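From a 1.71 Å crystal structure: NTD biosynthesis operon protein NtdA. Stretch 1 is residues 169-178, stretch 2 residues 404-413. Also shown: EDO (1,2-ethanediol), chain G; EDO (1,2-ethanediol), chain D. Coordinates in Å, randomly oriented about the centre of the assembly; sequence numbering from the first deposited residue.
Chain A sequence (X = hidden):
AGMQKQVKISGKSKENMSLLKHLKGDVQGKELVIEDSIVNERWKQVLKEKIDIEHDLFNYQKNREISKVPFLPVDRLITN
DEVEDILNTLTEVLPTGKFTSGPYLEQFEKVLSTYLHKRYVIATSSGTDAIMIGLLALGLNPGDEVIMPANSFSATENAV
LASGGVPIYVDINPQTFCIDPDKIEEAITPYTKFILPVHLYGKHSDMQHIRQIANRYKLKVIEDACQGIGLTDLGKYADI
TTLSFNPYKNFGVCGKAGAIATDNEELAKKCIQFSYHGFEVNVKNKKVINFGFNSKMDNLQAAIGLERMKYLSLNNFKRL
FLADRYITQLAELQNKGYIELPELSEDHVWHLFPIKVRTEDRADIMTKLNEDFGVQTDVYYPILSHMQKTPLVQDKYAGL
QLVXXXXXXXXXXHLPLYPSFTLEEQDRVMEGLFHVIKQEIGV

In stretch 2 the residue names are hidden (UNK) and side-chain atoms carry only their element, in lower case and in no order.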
# COMPACT_ATOMS: atom_id res chain seq x y z
N TYR A 169 24.77 -10.02 -8.77
CA TYR A 169 24.08 -10.63 -9.90
C TYR A 169 24.85 -11.83 -10.45
O TYR A 169 26.08 -11.78 -10.64
CB TYR A 169 23.87 -9.58 -10.99
CG TYR A 169 23.01 -8.44 -10.48
CD1 TYR A 169 21.66 -8.65 -10.22
CD2 TYR A 169 23.55 -7.18 -10.23
CE1 TYR A 169 20.87 -7.63 -9.74
CE2 TYR A 169 22.76 -6.15 -9.75
CZ TYR A 169 21.42 -6.39 -9.51
OH TYR A 169 20.60 -5.39 -9.04
N VAL A 170 24.12 -12.91 -10.66
CA VAL A 170 24.68 -14.07 -11.35
C VAL A 170 23.83 -14.44 -12.56
O VAL A 170 22.64 -14.08 -12.66
CB VAL A 170 24.90 -15.29 -10.42
CG1 VAL A 170 25.67 -14.90 -9.18
CG2 VAL A 170 23.60 -15.91 -10.03
N ASP A 171 24.44 -15.17 -13.48
CA ASP A 171 23.87 -15.44 -14.79
C ASP A 171 22.66 -16.38 -14.69
O ASP A 171 22.54 -17.15 -13.73
CB ASP A 171 24.94 -16.07 -15.69
CG ASP A 171 24.95 -15.49 -17.10
OD1 ASP A 171 24.08 -14.65 -17.43
OD2 ASP A 171 25.85 -15.88 -17.89
N ILE A 172 21.78 -16.29 -15.67
CA ILE A 172 20.60 -17.17 -15.74
C ILE A 172 20.87 -18.36 -16.64
O ILE A 172 21.81 -18.37 -17.41
CB ILE A 172 19.39 -16.45 -16.32
CG1 ILE A 172 19.75 -15.88 -17.70
CG2 ILE A 172 18.90 -15.37 -15.36
CD1 ILE A 172 18.58 -15.45 -18.56
N ASN A 173 20.00 -19.36 -16.54
CA ASN A 173 19.94 -20.41 -17.54
C ASN A 173 19.17 -19.78 -18.71
O ASN A 173 18.08 -19.27 -18.53
CB ASN A 173 19.22 -21.62 -16.93
CG ASN A 173 18.90 -22.71 -17.94
OD1 ASN A 173 18.43 -22.45 -19.05
ND2 ASN A 173 19.11 -23.96 -17.53
N PRO A 174 19.77 -19.76 -19.92
CA PRO A 174 19.18 -18.95 -21.00
C PRO A 174 17.96 -19.59 -21.63
O PRO A 174 17.30 -18.96 -22.47
CB PRO A 174 20.33 -18.84 -22.02
CG PRO A 174 21.14 -20.08 -21.79
CD PRO A 174 21.08 -20.33 -20.30
N GLN A 175 17.66 -20.83 -21.25
CA GLN A 175 16.42 -21.47 -21.70
C GLN A 175 15.27 -21.27 -20.72
O GLN A 175 14.12 -21.10 -21.14
CB GLN A 175 16.64 -22.98 -21.89
CG GLN A 175 17.17 -23.37 -23.27
CD GLN A 175 18.52 -22.77 -23.56
OE1 GLN A 175 19.47 -22.96 -22.79
NE2 GLN A 175 18.63 -22.03 -24.66
N THR A 176 15.57 -21.31 -19.43
CA THR A 176 14.52 -21.19 -18.41
C THR A 176 14.33 -19.74 -17.95
O THR A 176 13.32 -19.43 -17.32
CB THR A 176 14.83 -22.02 -17.15
OG1 THR A 176 15.91 -21.43 -16.42
CG2 THR A 176 15.20 -23.47 -17.51
N PHE A 177 15.32 -18.89 -18.22
CA PHE A 177 15.36 -17.50 -17.76
C PHE A 177 15.50 -17.35 -16.24
O PHE A 177 15.43 -16.24 -15.71
CB PHE A 177 14.17 -16.68 -18.26
CG PHE A 177 14.06 -16.63 -19.76
CD1 PHE A 177 14.85 -15.75 -20.50
CD2 PHE A 177 13.14 -17.45 -20.41
CE1 PHE A 177 14.73 -15.71 -21.89
CE2 PHE A 177 13.02 -17.41 -21.79
CZ PHE A 177 13.82 -16.54 -22.53
N CYS A 178 15.73 -18.46 -15.55
CA CYS A 178 15.89 -18.43 -14.09
C CYS A 178 17.36 -18.51 -13.72
O CYS A 178 18.20 -18.95 -14.51
CB CYS A 178 15.12 -19.57 -13.43
SG CYS A 178 13.35 -19.44 -13.66
N UNK A 404 25.01 -14.98 -20.61
CA UNK A 404 23.77 -15.66 -20.96
C UNK A 404 22.56 -14.78 -20.74
O UNK A 404 21.61 -14.80 -21.53
n UNK A 404 24.96 -18.33 -21.82
c UNK A 404 24.66 -17.99 -20.52
c UNK A 404 25.46 -18.74 -19.73
c UNK A 404 25.91 -19.25 -21.82
c UNK A 404 23.62 -16.97 -20.17
n UNK A 404 26.23 -19.52 -20.57
N UNK A 405 22.58 -14.01 -19.65
CA UNK A 405 21.49 -13.10 -19.35
C UNK A 405 21.39 -12.07 -20.46
O UNK A 405 20.31 -11.78 -20.95
c UNK A 405 21.72 -12.37 -18.03
o UNK A 405 21.89 -13.33 -16.98
c UNK A 405 20.57 -11.42 -17.69
N UNK A 406 22.53 -11.50 -20.87
CA UNK A 406 22.53 -10.48 -21.91
C UNK A 406 22.08 -11.02 -23.27
O UNK A 406 21.32 -10.35 -23.99
o UNK A 406 26.46 -8.82 -21.58
c UNK A 406 25.71 -8.69 -20.59
c UNK A 406 23.91 -9.82 -21.99
c UNK A 406 24.22 -8.87 -20.82
o UNK A 406 26.14 -8.45 -19.43
N UNK A 407 22.53 -12.21 -23.62
CA UNK A 407 22.13 -12.80 -24.89
C UNK A 407 20.63 -13.13 -24.88
O UNK A 407 19.91 -12.76 -25.80
c UNK A 407 22.67 -14.72 -26.56
c UNK A 407 22.96 -14.06 -25.19
c UNK A 407 22.55 -14.35 -29.07
c UNK A 407 22.77 -13.69 -27.70
n UNK A 407 22.58 -13.35 -30.18
N UNK A 408 20.16 -13.78 -23.82
CA UNK A 408 18.73 -14.13 -23.75
C UNK A 408 17.87 -12.88 -23.74
O UNK A 408 16.79 -12.83 -24.34
c UNK A 408 18.46 -14.99 -22.53
N UNK A 409 18.34 -11.86 -23.04
CA UNK A 409 17.64 -10.58 -22.96
C UNK A 409 17.42 -9.94 -24.33
O UNK A 409 16.42 -9.26 -24.56
c UNK A 409 18.46 -9.61 -22.09
c UNK A 409 18.40 -7.04 -22.38
c UNK A 409 16.39 -6.68 -21.58
n UNK A 409 17.45 -6.09 -22.09
c UNK A 409 17.88 -8.24 -22.02
n UNK A 409 16.63 -7.98 -21.52
N UNK A 410 18.37 -10.16 -25.25
CA UNK A 410 18.29 -9.59 -26.59
C UNK A 410 17.42 -10.42 -27.53
O UNK A 410 17.05 -9.97 -28.62
o UNK A 410 20.20 -10.73 -27.56
c UNK A 410 19.70 -9.46 -27.19
N UNK A 411 17.07 -11.63 -27.10
CA UNK A 411 16.32 -12.54 -27.96
C UNK A 411 14.86 -12.70 -27.57
O UNK A 411 14.03 -13.07 -28.39
c UNK A 411 18.31 -14.00 -28.65
c UNK A 411 18.78 -15.42 -28.75
c UNK A 411 16.97 -13.93 -27.95
n UNK A 411 18.50 -16.07 -29.87
o UNK A 411 19.36 -15.96 -27.80
N UNK A 412 14.56 -12.44 -26.30
CA UNK A 412 13.26 -12.84 -25.76
C UNK A 412 12.15 -11.97 -26.31
O UNK A 412 12.32 -10.76 -26.50
c UNK A 412 13.26 -12.83 -24.20
c UNK A 412 13.40 -11.40 -23.67
c UNK A 412 11.98 -13.50 -23.65
N UNK A 413 11.01 -12.60 -26.57
CA UNK A 413 9.84 -11.90 -27.06
C UNK A 413 8.62 -12.52 -26.38
O UNK A 413 8.44 -13.74 -26.43
c UNK A 413 8.79 -9.77 -28.83
c UNK A 413 8.56 -11.40 -30.70
c UNK A 413 9.72 -12.05 -28.58
c UNK A 413 8.59 -11.23 -29.20
C1 EDO G . 14.88 -10.69 -20.58
O1 EDO G . 15.78 -9.91 -19.79
C2 EDO G . 15.11 -12.17 -20.32
O2 EDO G . 14.65 -12.49 -19.01
C1 EDO D . 12.04 -19.95 -24.98
O1 EDO D . 11.25 -19.63 -23.83
C2 EDO D . 13.39 -20.49 -24.49
O2 EDO D . 13.16 -21.67 -23.72
O HOH W 1 21.17 -12.60 -14.43

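Position 404 carries one carbon followed by a five-membered ring of three carbons and two nitrogens. Its CA-to-CB bond points toward stretch 1, CB of 404 lies 3.6 Å from Ile 172 O, and a ring nitrogen of 404 reaches 4.2 Å from Pro 174 CG, a contact of packing rather than polarity. Only an imidazole fits such a ring: this is His 404, and that nitrogen is ND1. The backbone does the polar work, His 404 N donating a hydrogen bond to Asp 171 OD2 at 3.0 Å with an N-H...acceptor angle of 161°.

Position 405 has a CB bearing one oxygen and one carbon. Its oxygen stands 2.6 Å from Asp 171 OD1, too close for a methyl group, and a branched CB with these two substituents identifies Thr 405. Both its backbone and its hydroxyl converge on one carboxylate oxygen: Thr 405 N donates to Asp 171 OD1 at 2.8 Å (149°), and Thr 405 OG1 donates to Asp 171 OD1 at 2.6 Å. With its proton so committed, Thr 405 OG1 can accept from the oxygen of water 1, 2.7 Å away, which also donates to Val 170 O at 2.7 Å.

Position 406 shows three carbons, the third carrying two oxygens, and its side chain makes no contact with stretch 1. This could be nothing but a carboxylate on a two-methylene arm, Glu 406.

At 407 four carbons run in a row to a terminal nitrogen, the signature of Lys 407. The chain is exposed, its end leads away from stretch 1, and NZ is hydrogen-bonded elsewhere in the structure.

Position 408 has a single side-chain carbon. The CA-to-CB bond points toward stretch 1, and CB of 408 meets three side chains: Phe 177 CE1 at 3.9 Å, Ile 172 CD1 at 4.0 Å and Pro 174 CB at 4.3 Å. With no further atoms, the residue is Ala 408.

Position 409 repeats the pattern of one carbon and a ring of three carbons and two nitrogens: His 409. Its CA-to-CB bond points away from stretch 1, and His 409 ND1 shares a hydrogen bond of 2.7 Å with O1 of the chain G ethanediol, which lies at the ring edge.

One carbon and one oxygen at 410 give Ser 410, whose OG donates to Lys 407 O at 2.7 Å, within its own stretch.

Position 411 has three carbons, the third bearing one oxygen and one nitrogen, an amide. Though its CA-to-CB bond points toward stretch 1, the side chain does not touch it. This is Gln 411.

At 412 one carbon carries two others, one of them 3.7 Å from Phe 177 CZ; this is Val 412, and that carbon is CG2.

Four carbons forked at the second, beyond reach of stretch 1, make 413 Leu 413.

The contact thus has two parts. Asp 171 binds the backbone amides of His 404 and Thr 405 and the Thr 405 hydroxyl, while Ile 172, Pro 174 and Phe 177 gather around Ala 408, with Val 412 extending the apolar patch. Together the two stretches bury 418 Å², both sides summed.

Stretch 2, residues 404-413: HTEKAHSQVL
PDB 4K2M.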